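Local coordinates for protein isomerase/lactonizing enzyme (PDB 1RVK) that is of unknown function but binds magnesium and, as an enolase-superfamily member, probably abstracts a proton next to a substrate carboxylate, at residues A[256-261]-A[307-312]; A[230-235]-A[278-283]; A[268-271]-A[275-278]; A[200-205]-A[325-330]; A[77-82]-A[292-297]. All blocks are in the same frame, centred on the assembly; numbering follows the deposited sequence.

Contact 1: residues A[256-261]-A[307-312]. With MG (magnesium ion), chain B.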
# COMPACT_ATOMS: atom_id res chain seq x y z
N GLY A 256 -1.27 -10.68 7.93
CA GLY A 256 -2.55 -10.32 7.35
C GLY A 256 -3.45 -9.64 8.36
O GLY A 256 -3.07 -9.48 9.51
N PRO A 257 -4.66 -9.21 7.96
CA PRO A 257 -5.19 -9.32 6.60
C PRO A 257 -4.90 -8.05 5.82
O PRO A 257 -4.96 -6.95 6.37
CB PRO A 257 -6.68 -9.51 6.85
CG PRO A 257 -6.92 -8.59 8.01
CD PRO A 257 -5.70 -8.77 8.90
N GLU A 258 -4.59 -8.18 4.53
CA GLU A 258 -4.32 -6.99 3.74
C GLU A 258 -5.56 -6.41 3.08
O GLU A 258 -5.86 -5.23 3.24
CB GLU A 258 -3.29 -7.26 2.65
CG GLU A 258 -2.97 -6.01 1.85
CD GLU A 258 -2.10 -6.28 0.65
OE1 GLU A 258 -0.98 -6.78 0.84
OE2 GLU A 258 -2.53 -5.97 -0.48
N SER A 259 -6.28 -7.25 2.33
CA SER A 259 -7.45 -6.80 1.59
C SER A 259 -8.81 -6.90 2.26
O SER A 259 -9.76 -6.26 1.82
CB SER A 259 -7.51 -7.53 0.24
OG SER A 259 -7.71 -8.92 0.42
N ALA A 260 -8.91 -7.69 3.32
CA ALA A 260 -10.18 -7.85 4.02
C ALA A 260 -10.81 -6.51 4.40
O ALA A 260 -10.11 -5.58 4.79
CB ALA A 260 -9.99 -8.72 5.26
N ALA A 261 -12.13 -6.43 4.29
CA ALA A 261 -12.85 -5.21 4.65
C ALA A 261 -13.00 -5.17 6.17
O ALA A 261 -12.46 -6.02 6.87
CB ALA A 261 -14.22 -5.19 3.98
N GLU A 307 2.47 -4.56 9.64
CA GLU A 307 3.15 -4.13 8.42
C GLU A 307 2.20 -3.37 7.50
O GLU A 307 1.10 -3.83 7.20
CB GLU A 307 3.75 -5.35 7.73
CG GLU A 307 4.77 -6.11 8.60
CD GLU A 307 5.98 -5.27 8.99
OE1 GLU A 307 6.48 -4.52 8.13
OE2 GLU A 307 6.45 -5.37 10.15
N VAL A 308 2.65 -2.20 7.06
CA VAL A 308 1.84 -1.32 6.22
C VAL A 308 1.94 -1.61 4.74
O VAL A 308 3.02 -1.55 4.15
CB VAL A 308 2.20 0.16 6.48
CG1 VAL A 308 1.27 1.06 5.68
CG2 VAL A 308 2.08 0.46 7.98
N HIS A 309 0.80 -1.93 4.14
CA HIS A 309 0.72 -2.24 2.71
C HIS A 309 0.68 -1.00 1.83
O HIS A 309 -0.13 -0.10 2.05
CB HIS A 309 -0.53 -3.06 2.41
CG HIS A 309 -0.87 -3.13 0.95
ND1 HIS A 309 -2.08 -2.71 0.45
CD2 HIS A 309 -0.14 -3.56 -0.11
CE1 HIS A 309 -2.08 -2.86 -0.87
NE2 HIS A 309 -0.92 -3.38 -1.23
N GLY A 310 1.56 -0.97 0.83
CA GLY A 310 1.56 0.13 -0.11
C GLY A 310 2.62 1.19 0.04
O GLY A 310 3.07 1.49 1.15
N ASN A 311 3.02 1.75 -1.09
CA ASN A 311 4.02 2.80 -1.12
C ASN A 311 3.30 4.16 -1.11
O ASN A 311 2.11 4.24 -0.83
CB ASN A 311 4.88 2.67 -2.38
CG ASN A 311 4.12 2.99 -3.65
OD1 ASN A 311 2.92 2.75 -3.74
ND2 ASN A 311 4.81 3.52 -4.65
N THR A 312 4.06 5.21 -1.44
CA THR A 312 3.61 6.61 -1.48
C THR A 312 3.59 7.25 -0.09
O THR A 312 3.57 6.56 0.93
CB THR A 312 2.21 6.81 -2.16
OG1 THR A 312 1.16 6.48 -1.24
CG2 THR A 312 2.09 5.95 -3.42
MG MG B . 0.03 -8.08 -0.46
O HOH W 1 -1.14 -7.30 -2.26
O HOH W 2 -1.44 -9.73 -0.15
O HOH W 3 1.69 -6.65 -1.15
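Glu258 and His309 meet at the magnesium site, at the C-terminal mouth of the enolase-type barrel, Glu258 in the loop after strand 254-256. The carboxylate of Glu258 lies almost flat on the imidazole, the two planes only 12° apart. Its OE2 stands over the middle of the ring, 3.1 Å from His309 NE2, yet it approaches from above the plane, where no ring N-H can point, so this is a stack and not a hydrogen bond. Behind it Glu258 CG adds a CH-pi contact, 3.9 Å from the centroid of the His309 ring. With CG anti to the backbone N (chi1 -178°) and the chain extended beyond, the glutamate reaches the metal, and the two oxygens divide the work. Glu258 OE1 binds magnesium at 2.1 Å and also accepts from Arg280 NE. Glu258 OE2 takes a 2.6 Å hydrogen bond from water 1, itself a metal ligand. Asp206, Glu232 and two further waters bring the ligands to six. On the histidine side, ND1 is hydrogen-bonded to Asp285. A His-Asp pair at this place is consistent with the acid-base dyad of mandelate racemase relatives; the stack bounds the ring on one face, while Asp285 fixes its rotation through ND1.

Contact 2: residues A[230-235]-A[278-283]. With MG (magnesium ion), chain B.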
# COMPACT_ATOMS: atom_id res chain seq x y z
N TRP A 230 8.05 -14.21 6.20
CA TRP A 230 6.60 -14.33 6.29
C TRP A 230 5.95 -14.75 4.99
O TRP A 230 6.54 -14.65 3.91
CB TRP A 230 5.96 -13.02 6.81
CG TRP A 230 5.78 -11.87 5.82
CD1 TRP A 230 5.17 -11.92 4.59
CD2 TRP A 230 6.09 -10.48 6.04
NE1 TRP A 230 5.09 -10.67 4.04
CE2 TRP A 230 5.64 -9.76 4.90
CE3 TRP A 230 6.71 -9.78 7.08
CZ2 TRP A 230 5.79 -8.38 4.79
CZ3 TRP A 230 6.86 -8.40 6.97
CH2 TRP A 230 6.40 -7.71 5.83
N ILE A 231 4.73 -15.28 5.12
CA ILE A 231 3.94 -15.69 3.97
C ILE A 231 2.76 -14.74 4.05
O ILE A 231 2.16 -14.56 5.11
CB ILE A 231 3.51 -17.18 4.08
CG1 ILE A 231 2.68 -17.57 2.86
CG2 ILE A 231 2.75 -17.42 5.38
CD1 ILE A 231 2.31 -19.04 2.81
N GLU A 232 2.44 -14.11 2.92
CA GLU A 232 1.38 -13.11 2.88
C GLU A 232 0.18 -13.46 2.00
O GLU A 232 0.34 -13.81 0.83
CB GLU A 232 2.00 -11.79 2.41
CG GLU A 232 1.07 -10.59 2.38
CD GLU A 232 1.82 -9.34 1.96
OE1 GLU A 232 3.02 -9.23 2.28
OE2 GLU A 232 1.22 -8.47 1.31
N GLU A 233 -1.01 -13.36 2.58
CA GLU A 233 -2.28 -13.60 1.90
C GLU A 233 -2.26 -14.74 0.88
O GLU A 233 -2.49 -14.53 -0.31
CB GLU A 233 -2.74 -12.30 1.22
CG GLU A 233 -4.17 -12.31 0.70
CD GLU A 233 -4.66 -10.93 0.27
OE1 GLU A 233 -5.86 -10.82 -0.09
OE2 GLU A 233 -3.87 -9.96 0.29
N PRO A 234 -2.01 -15.98 1.33
CA PRO A 234 -1.99 -17.08 0.36
C PRO A 234 -3.38 -17.68 0.13
O PRO A 234 -3.55 -18.53 -0.75
CB PRO A 234 -1.04 -18.08 1.00
CG PRO A 234 -1.37 -17.94 2.45
CD PRO A 234 -1.49 -16.42 2.64
N MSE A 235 -4.36 -17.24 0.91
CA MSE A 235 -5.73 -17.76 0.78
C MSE A 235 -6.74 -16.61 0.81
O MSE A 235 -6.39 -15.49 1.16
CB MSE A 235 -6.04 -18.72 1.94
CG MSE A 235 -5.04 -19.86 2.11
SE MSE A 235 -5.41 -20.93 3.70
CE MSE A 235 -5.15 -19.54 5.02
N ILE A 278 1.47 -11.73 12.43
CA ILE A 278 1.84 -10.33 12.19
C ILE A 278 0.61 -9.71 11.56
O ILE A 278 0.03 -10.29 10.64
CB ILE A 278 3.02 -10.22 11.19
CG1 ILE A 278 4.23 -10.99 11.70
CG2 ILE A 278 3.37 -8.75 10.97
CD1 ILE A 278 5.34 -11.13 10.66
N LEU A 279 0.19 -8.54 12.04
CA LEU A 279 -0.99 -7.89 11.49
C LEU A 279 -0.62 -7.09 10.25
O LEU A 279 0.56 -6.82 9.99
CB LEU A 279 -1.60 -6.95 12.54
CG LEU A 279 -3.04 -6.49 12.32
CD1 LEU A 279 -3.97 -7.70 12.39
CD2 LEU A 279 -3.42 -5.45 13.39
N ARG A 280 -1.62 -6.74 9.45
CA ARG A 280 -1.36 -5.94 8.26
C ARG A 280 -2.44 -4.88 8.14
O ARG A 280 -3.58 -5.08 8.55
CB ARG A 280 -1.36 -6.82 7.00
CG ARG A 280 -0.85 -6.11 5.73
CD ARG A 280 -0.25 -7.14 4.78
NE ARG A 280 0.27 -6.63 3.51
CZ ARG A 280 1.34 -5.84 3.37
NH1 ARG A 280 1.72 -5.46 2.16
NH2 ARG A 280 2.00 -5.40 4.43
N THR A 281 -2.05 -3.73 7.61
CA THR A 281 -2.98 -2.63 7.41
C THR A 281 -2.46 -1.87 6.21
O THR A 281 -1.46 -2.27 5.60
CB THR A 281 -3.02 -1.68 8.63
OG1 THR A 281 -4.11 -0.75 8.48
CG2 THR A 281 -1.71 -0.89 8.76
N GLY A 282 -3.14 -0.79 5.86
CA GLY A 282 -2.72 0.01 4.73
C GLY A 282 -3.70 1.16 4.63
O GLY A 282 -4.89 0.97 4.88
N VAL A 283 -3.21 2.35 4.29
CA VAL A 283 -4.10 3.50 4.19
C VAL A 283 -5.27 3.24 3.25
O VAL A 283 -6.42 3.54 3.59
CB VAL A 283 -3.32 4.75 3.73
CG1 VAL A 283 -4.28 5.89 3.46
CG2 VAL A 283 -2.32 5.15 4.80
MG MG B . 0.03 -8.08 -0.46
O HOH W 2 -1.44 -9.73 -0.15
O HOH W 1 -1.14 -7.30 -2.26
O HOH W 3 1.69 -6.65 -1.15
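Glu232 and Arg280 form the tight half of this contact, inside the barrel next to the magnesium ion. With CG anti to the backbone N (chi1 -176°) and the chain extended beyond it, Glu232 carries its carboxylate to the metal. Glu232 OE2 binds magnesium at 2.2 Å while lying 3.0 Å from Arg280 NE. The carboxylate sits over one face of the guanidinium, with the two planes 56° apart, so no N-H of Arg280 points into it. The attraction is one of charge alone, and the salt bridge from Glu232 OE1 to Arg280 NE is long. The arginine spends its N-H groups elsewhere: NE on Glu258 OE1, NH1 in a salt bridge with Glu329. Glu232 OE1 in turn is gripped by Lys169 and by the indole of its own strand, Trp230 NE1 donating to its anti lone pair over 3.1 Å. That bond is bent, 140° at the hydrogen. Packing is looser at the other end, where Trp230 CE3 merely touches Ile278 CD1 at 4.1 Å. The watery side is at the metal: three waters complete its shell, and water 2 also donates to Glu233 OE2 over 2.5 Å. Strands 230-232 and 278-281 are not direct neighbours; the parallel strand 254-256 runs between them, and its Val255 touches Trp230, Ile278 and Arg280, while strand 306-308 follows beyond 278-281.

Contact 3: residues A[268-271]-A[275-278]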
# COMPACT_ATOMS: atom_id res chain seq x y z
N ALA A 268 -9.10 -6.36 14.50
CA ALA A 268 -9.14 -6.79 15.89
C ALA A 268 -9.58 -8.25 15.97
O ALA A 268 -9.09 -9.02 16.79
CB ALA A 268 -10.09 -5.91 16.69
N GLU A 269 -10.52 -8.63 15.11
CA GLU A 269 -11.02 -9.99 15.09
C GLU A 269 -9.91 -10.97 14.71
O GLU A 269 -9.85 -12.09 15.22
CB GLU A 269 -12.20 -10.13 14.14
CG GLU A 269 -13.33 -9.14 14.43
CD GLU A 269 -13.89 -9.25 15.84
OE1 GLU A 269 -14.59 -8.32 16.27
OE2 GLU A 269 -13.64 -10.28 16.51
N TRP A 270 -9.03 -10.55 13.80
CA TRP A 270 -7.93 -11.40 13.38
C TRP A 270 -6.99 -11.64 14.56
O TRP A 270 -6.44 -12.73 14.72
CB TRP A 270 -7.17 -10.78 12.20
CG TRP A 270 -7.82 -11.10 10.88
CD1 TRP A 270 -9.10 -10.81 10.51
CD2 TRP A 270 -7.23 -11.81 9.78
NE1 TRP A 270 -9.35 -11.30 9.25
CE2 TRP A 270 -8.22 -11.92 8.78
CE3 TRP A 270 -5.97 -12.36 9.55
CZ2 TRP A 270 -7.98 -12.57 7.56
CZ3 TRP A 270 -5.73 -13.00 8.34
CH2 TRP A 270 -6.73 -13.10 7.36
N ILE A 271 -6.82 -10.63 15.41
CA ILE A 271 -5.96 -10.78 16.58
C ILE A 271 -6.64 -11.69 17.61
O ILE A 271 -6.02 -12.62 18.14
CB ILE A 271 -5.67 -9.41 17.25
CG1 ILE A 271 -4.80 -8.56 16.32
CG2 ILE A 271 -4.96 -9.62 18.59
CD1 ILE A 271 -4.48 -7.18 16.86
N ALA A 275 -5.64 -15.44 13.97
CA ALA A 275 -5.60 -15.76 12.55
C ALA A 275 -4.30 -15.38 11.86
O ALA A 275 -4.07 -15.75 10.71
CB ALA A 275 -6.77 -15.09 11.83
N CYS A 276 -3.45 -14.63 12.56
CA CYS A 276 -2.17 -14.22 11.99
C CYS A 276 -1.13 -14.03 13.09
O CYS A 276 -1.48 -13.91 14.26
CB CYS A 276 -2.33 -12.91 11.21
SG CYS A 276 -2.93 -11.54 12.21
N ASP A 277 0.14 -14.00 12.69
CA ASP A 277 1.25 -13.82 13.62
C ASP A 277 1.74 -12.37 13.56
O ASP A 277 2.35 -11.86 14.50
CB ASP A 277 2.40 -14.75 13.25
CG ASP A 277 1.96 -16.20 13.20
OD1 ASP A 277 1.64 -16.77 14.27
OD2 ASP A 277 1.93 -16.77 12.09
N ILE A 278 1.47 -11.73 12.43
CA ILE A 278 1.84 -10.33 12.19
C ILE A 278 0.61 -9.71 11.56
O ILE A 278 0.03 -10.29 10.64
CB ILE A 278 3.02 -10.22 11.19
CG1 ILE A 278 4.23 -10.99 11.70
CG2 ILE A 278 3.37 -8.75 10.97
CD1 ILE A 278 5.34 -11.13 10.66
O HOH W 4 -3.45 -13.07 15.77
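Trp270 and Ala275 are joined first through the backbone: Ala275 N donates to Trp270 O over 2.9 Å. The bond is nearly straight, 163° at the hydrogen, and the donor lies in the carbonyl plane. The same Trp270 O accepts a longer, 3.2 Å bond from water 4, which also donates to Cys276 O at 2.6 Å and so bridges the helix end to the outgoing chain. A carbonyl taking the N-H of the residue five places on closes the turn where helix 263-272 ends and the chain heads for strand 278-281, one of the helix-to-strand returns of the barrel. The apolar contacts gather at one corner of the indole. Ala275 CB comes obliquely to Trp270 CE3 at 3.6 Å. Cys276 CB reaches the same carbon, Trp270 CE3, from the ring edge, near its plane, at 4.0 Å. With SG set between the backbone N and the carbonyl carbon (chi1 60°), the Cys276 sulfur stays beside that edge, its SG 4.1 Å from Trp270 CE3. Two aromatic rings also meet the indole: His266 of the same helix and Tyr243 of helix 240-249, against which Ala275 packs too.

Contact 4: residues A[200-205]-A[325-330]; sequences DIRLMI and CRWYER
Arg202 and Arg326 lay their guanidinium groups on one another, centres 3.8 Å apart and planes only 20° from parallel, although the two chains come in at about a right angle. Arg326 NH2 sits over the middle of the Arg202 group, 3.4 Å from Arg202 CZ. Both groups are donors, so nothing is hydrogen-bonded between them. Asp229, in a salt bridge with Arg202 NH1, probably eases the like-charge stack. Arg326 reaches it by a bend at chi3 (-72°), whereas Arg202 runs extended from CG to NE. That extended chain slants past the indole of Trp327, bringing Arg202 CD to 3.5 Å from Trp327 CZ2. The indole stands steeply to the Arg202 guanidinium, so it meets the aliphatic stem and not the flat of the charged end. Two residues on along the strand, the bent chain of Met204, present as selenomethionine, places Met204 CE 3.8 Å from Trp327 NE1. Met204 SE, 5.3 Å from the centroid of the five-membered ring of Trp327, makes an oblique Met-aromatic contact. The cluster lies inside the barrel toward the N-terminal ends of these strands, with the arginine pair partly exposed. Strands 167-171 and 130-137 separate 202-206 from 328-333 round the wall; Lys169 of the first touches Met204, Leu132 of the second touches Trp327, and helix 183-197 backs Leu203 outside.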
# COMPACT_ATOMS: atom_id res chain seq x y z
N ASP A 200 21.43 -13.87 4.64
CA ASP A 200 21.36 -12.62 5.39
C ASP A 200 20.34 -11.58 4.91
O ASP A 200 20.07 -10.61 5.61
CB ASP A 200 22.75 -12.00 5.47
CG ASP A 200 23.72 -12.85 6.26
OD1 ASP A 200 24.94 -12.57 6.21
OD2 ASP A 200 23.26 -13.78 6.95
N ILE A 201 19.79 -11.78 3.72
CA ILE A 201 18.79 -10.85 3.19
C ILE A 201 17.43 -11.40 3.62
O ILE A 201 17.18 -12.59 3.50
CB ILE A 201 18.87 -10.77 1.65
CG1 ILE A 201 20.23 -10.19 1.23
CG2 ILE A 201 17.74 -9.92 1.10
CD1 ILE A 201 20.49 -8.78 1.74
N ARG A 202 16.56 -10.54 4.13
CA ARG A 202 15.24 -10.98 4.56
C ARG A 202 14.33 -11.17 3.35
O ARG A 202 14.28 -10.32 2.46
CB ARG A 202 14.64 -9.98 5.56
CG ARG A 202 15.31 -10.04 6.93
CD ARG A 202 14.85 -8.92 7.86
NE ARG A 202 15.48 -9.01 9.18
CZ ARG A 202 15.08 -9.84 10.14
NH1 ARG A 202 14.04 -10.64 9.95
NH2 ARG A 202 15.71 -9.85 11.31
N LEU A 203 13.63 -12.30 3.32
CA LEU A 203 12.76 -12.63 2.19
C LEU A 203 11.33 -12.94 2.58
O LEU A 203 11.07 -13.55 3.62
CB LEU A 203 13.32 -13.84 1.44
CG LEU A 203 14.72 -13.68 0.83
CD1 LEU A 203 15.15 -14.98 0.16
CD2 LEU A 203 14.69 -12.54 -0.17
N MSE A 204 10.40 -12.51 1.73
CA MSE A 204 8.99 -12.75 1.98
C MSE A 204 8.26 -13.06 0.68
O MSE A 204 8.76 -12.77 -0.41
CB MSE A 204 8.38 -11.54 2.68
CG MSE A 204 9.01 -11.33 4.05
SE MSE A 204 10.39 -10.01 4.00
CE MSE A 204 9.04 -8.68 4.00
N ILE A 205 7.09 -13.68 0.80
CA ILE A 205 6.32 -14.06 -0.37
C ILE A 205 4.84 -13.73 -0.22
O ILE A 205 4.23 -14.00 0.81
CB ILE A 205 6.47 -15.58 -0.66
CG1 ILE A 205 5.52 -16.02 -1.78
CG2 ILE A 205 6.20 -16.39 0.60
CD1 ILE A 205 5.91 -15.54 -3.14
N CYS A 325 6.47 -1.62 13.21
CA CYS A 325 6.38 -1.93 11.78
C CYS A 325 7.82 -2.03 11.32
O CYS A 325 8.58 -1.07 11.43
CB CYS A 325 5.66 -0.80 11.04
SG CYS A 325 5.55 -1.04 9.26
N ARG A 326 8.21 -3.19 10.81
CA ARG A 326 9.59 -3.39 10.38
C ARG A 326 9.97 -2.64 9.10
O ARG A 326 11.10 -2.16 8.98
CB ARG A 326 9.87 -4.89 10.21
CG ARG A 326 11.33 -5.23 9.95
CD ARG A 326 11.50 -6.72 9.66
NE ARG A 326 11.34 -7.57 10.84
CZ ARG A 326 12.29 -7.77 11.75
NH1 ARG A 326 12.05 -8.56 12.79
NH2 ARG A 326 13.48 -7.21 11.60
N TRP A 327 9.03 -2.51 8.17
CA TRP A 327 9.35 -1.86 6.90
C TRP A 327 8.36 -0.90 6.28
O TRP A 327 7.21 -0.77 6.71
CB TRP A 327 9.55 -2.91 5.79
CG TRP A 327 10.20 -4.19 6.14
CD1 TRP A 327 9.59 -5.31 6.64
CD2 TRP A 327 11.55 -4.55 5.87
NE1 TRP A 327 10.49 -6.36 6.68
CE2 TRP A 327 11.70 -5.91 6.21
CE3 TRP A 327 12.66 -3.85 5.37
CZ2 TRP A 327 12.92 -6.59 6.07
CZ3 TRP A 327 13.86 -4.53 5.22
CH2 TRP A 327 13.98 -5.88 5.57
N TYR A 328 8.84 -0.26 5.22
CA TYR A 328 8.04 0.60 4.37
C TYR A 328 8.11 -0.25 3.10
O TYR A 328 9.17 -0.77 2.76
CB TYR A 328 8.72 1.95 4.11
CG TYR A 328 8.19 2.65 2.87
CD1 TYR A 328 8.97 2.75 1.72
CD2 TYR A 328 6.92 3.23 2.86
CE1 TYR A 328 8.50 3.41 0.58
CE2 TYR A 328 6.43 3.89 1.73
CZ TYR A 328 7.23 3.98 0.59
OH TYR A 328 6.79 4.66 -0.52
N GLU A 329 6.97 -0.43 2.44
CA GLU A 329 6.92 -1.24 1.23
C GLU A 329 7.21 -0.37 0.01
O GLU A 329 6.40 0.47 -0.35
CB GLU A 329 5.54 -1.90 1.09
CG GLU A 329 5.43 -2.83 -0.09
CD GLU A 329 4.16 -3.66 -0.08
OE1 GLU A 329 4.03 -4.52 -0.97
OE2 GLU A 329 3.31 -3.45 0.82
N ARG A 330 8.37 -0.58 -0.61
CA ARG A 330 8.76 0.21 -1.77
C ARG A 330 8.58 -0.60 -3.06
O ARG A 330 9.27 -1.59 -3.29
CB ARG A 330 10.23 0.65 -1.62
CG ARG A 330 10.60 1.90 -2.41
CD ARG A 330 11.91 2.49 -1.88
NE ARG A 330 12.20 3.81 -2.44
CZ ARG A 330 12.96 4.03 -3.51
NH1 ARG A 330 13.53 3.02 -4.15
NH2 ARG A 330 13.15 5.28 -3.94

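Contact 5: residues A[77-82]-A[292-297]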
# COMPACT_ATOMS: atom_id res chain seq x y z
N ASP A 77 -11.34 18.62 12.45
CA ASP A 77 -12.16 17.61 13.11
C ASP A 77 -12.15 16.30 12.32
O ASP A 77 -13.20 15.74 12.02
CB ASP A 77 -13.60 18.11 13.23
CG ASP A 77 -13.72 19.27 14.20
OD1 ASP A 77 -14.75 19.97 14.14
OD2 ASP A 77 -12.80 19.48 15.02
N ARG A 78 -10.95 15.82 12.01
CA ARG A 78 -10.77 14.60 11.24
C ARG A 78 -11.49 13.37 11.78
O ARG A 78 -12.00 12.56 11.00
CB ARG A 78 -9.28 14.29 11.09
CG ARG A 78 -8.51 15.35 10.30
CD ARG A 78 -7.06 14.93 10.13
NE ARG A 78 -6.35 14.91 11.40
CZ ARG A 78 -5.83 15.98 11.99
NH1 ARG A 78 -5.20 15.85 13.16
NH2 ARG A 78 -5.92 17.17 11.42
N GLU A 79 -11.52 13.21 13.09
CA GLU A 79 -12.20 12.06 13.66
C GLU A 79 -13.71 12.16 13.42
O GLU A 79 -14.35 11.19 13.02
CB GLU A 79 -11.91 11.93 15.16
CG GLU A 79 -12.48 10.67 15.81
CD GLU A 79 -11.91 9.39 15.23
OE1 GLU A 79 -10.90 9.44 14.50
OE2 GLU A 79 -12.47 8.31 15.52
N ARG A 80 -14.28 13.34 13.66
CA ARG A 80 -15.71 13.52 13.46
C ARG A 80 -16.08 13.36 11.99
O ARG A 80 -17.09 12.73 11.66
CB ARG A 80 -16.16 14.91 13.94
CG ARG A 80 -17.64 15.19 13.68
CD ARG A 80 -18.10 16.45 14.42
NE ARG A 80 -17.42 17.65 13.97
CZ ARG A 80 -17.69 18.30 12.83
NH1 ARG A 80 -18.64 17.84 12.02
NH2 ARG A 80 -17.02 19.39 12.51
N LEU A 81 -15.26 13.90 11.10
CA LEU A 81 -15.54 13.80 9.68
C LEU A 81 -15.38 12.38 9.15
O LEU A 81 -16.17 11.93 8.32
CB LEU A 81 -14.65 14.78 8.90
CG LEU A 81 -14.88 16.25 9.29
CD1 LEU A 81 -13.92 17.15 8.52
CD2 LEU A 81 -16.31 16.64 8.99
N TRP A 82 -14.38 11.66 9.64
CA TRP A 82 -14.16 10.29 9.20
C TRP A 82 -15.34 9.44 9.67
O TRP A 82 -15.87 8.63 8.91
CB TRP A 82 -12.87 9.71 9.79
CG TRP A 82 -12.49 8.39 9.18
CD1 TRP A 82 -11.76 8.19 8.04
CD2 TRP A 82 -12.89 7.09 9.64
NE1 TRP A 82 -11.68 6.84 7.76
CE2 TRP A 82 -12.37 6.15 8.73
CE3 TRP A 82 -13.64 6.64 10.73
CZ2 TRP A 82 -12.57 4.77 8.88
CZ3 TRP A 82 -13.84 5.27 10.88
CH2 TRP A 82 -13.31 4.35 9.95
N ALA A 292 -5.65 3.81 9.89
CA ALA A 292 -4.40 3.05 9.80
C ALA A 292 -3.66 3.19 11.12
O ALA A 292 -3.11 2.21 11.65
CB ALA A 292 -3.53 3.57 8.65
N LEU A 293 -3.64 4.40 11.66
CA LEU A 293 -2.97 4.63 12.94
C LEU A 293 -3.66 3.81 14.03
O LEU A 293 -3.00 3.27 14.91
CB LEU A 293 -2.99 6.12 13.30
CG LEU A 293 -1.91 7.00 12.66
CD1 LEU A 293 -0.55 6.65 13.25
CD2 LEU A 293 -1.88 6.80 11.17
N LYS A 294 -4.99 3.72 13.97
CA LYS A 294 -5.71 2.93 14.96
C LYS A 294 -5.29 1.47 14.90
O LYS A 294 -5.13 0.82 15.93
CB LYS A 294 -7.22 3.05 14.75
CG LYS A 294 -7.77 4.44 15.03
CD LYS A 294 -9.26 4.50 14.83
CE LYS A 294 -9.79 5.90 15.14
NZ LYS A 294 -11.23 6.00 14.85
N THR A 295 -5.11 0.95 13.69
CA THR A 295 -4.69 -0.45 13.54
C THR A 295 -3.26 -0.65 14.07
O THR A 295 -2.94 -1.71 14.60
CB THR A 295 -4.76 -0.91 12.06
OG1 THR A 295 -3.80 -0.19 11.28
CG2 THR A 295 -6.14 -0.67 11.49
N MSE A 296 -2.41 0.36 13.92
CA MSE A 296 -1.03 0.26 14.40
C MSE A 296 -1.03 0.18 15.93
O MSE A 296 -0.29 -0.60 16.52
CB MSE A 296 -0.20 1.47 13.97
CG MSE A 296 0.01 1.63 12.47
SE MSE A 296 0.95 0.15 11.65
CE MSE A 296 2.55 0.16 12.75
N HIS A 297 -1.86 1.01 16.56
CA HIS A 297 -1.95 1.05 18.01
C HIS A 297 -2.56 -0.24 18.55
O HIS A 297 -2.15 -0.76 19.58
CB HIS A 297 -2.77 2.26 18.44
CG HIS A 297 -2.17 3.56 18.02
ND1 HIS A 297 -2.88 4.74 17.99
CD2 HIS A 297 -0.91 3.87 17.63
CE1 HIS A 297 -2.09 5.72 17.59
NE2 HIS A 297 -0.88 5.22 17.37
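Lys294 reaches from its helix to Glu79 as an almost straight rod. Its CG lies anti to the carbonyl carbon (chi1 -68°), and every later torsion is close to 180°, so CB, CG and CD act as a spacer. None of these three approaches segment 77-82 closely, although the side chain does brush His264 of helix 263-272. Lys294 CE is the first atom to feel the carboxylate, 3.6 Å from Glu79 OE2. Lys294 NZ then ends the chain in a salt bridge, donating to Glu79 OE2 over 2.7 Å. The bond uses the syn lone pair of Glu79 OE2, on the side of the other oxygen, yet Glu79 OE1 stays 3.5 Å from Lys294 NZ, so the grip is one-sided. Glu79 comes from the opposite direction, its chain bent at chi2 (62°). This bridge spans two domains of the enolase-superfamily architecture: helix 78-89 belongs to the N-terminal capping domain and helix 289-301 to the barrel. The pair lies at the surface, with Glu79 exposed to solvent, which probably weakens its charge attraction. One turn further along helix 78-89, Trp82 crosses the same boundary with a hydrogen bond from NE1 to Gly287 O and packs on Pro291. Next along the helix from the lysine, Thr295 OG1 is hydrogen-bonded to Thr281 OG1 of strand 278-281.

In the fold
From the N terminus, the capping domain supplies the first half of contact 5, which closes a loop of some 210 residues onto barrel helix 289-301. Contact 4 opens next, at strand 202-206, and closes on 325-330; contacts 1, 2 and 3 all nest within it. Contacts 2 and 1 cross, 230-235 pairing with 278-283 and 256-261 with 307-312, and both grasp the same magnesium ion. The short contact 3 nests inside contact 1 and shares Ile278 with contact 2, both ending on the chain around that residue. Contact 5 encloses contacts 2 and 3 but crosses 1 and 4, tying the capping domain to a barrel that the others knit internally.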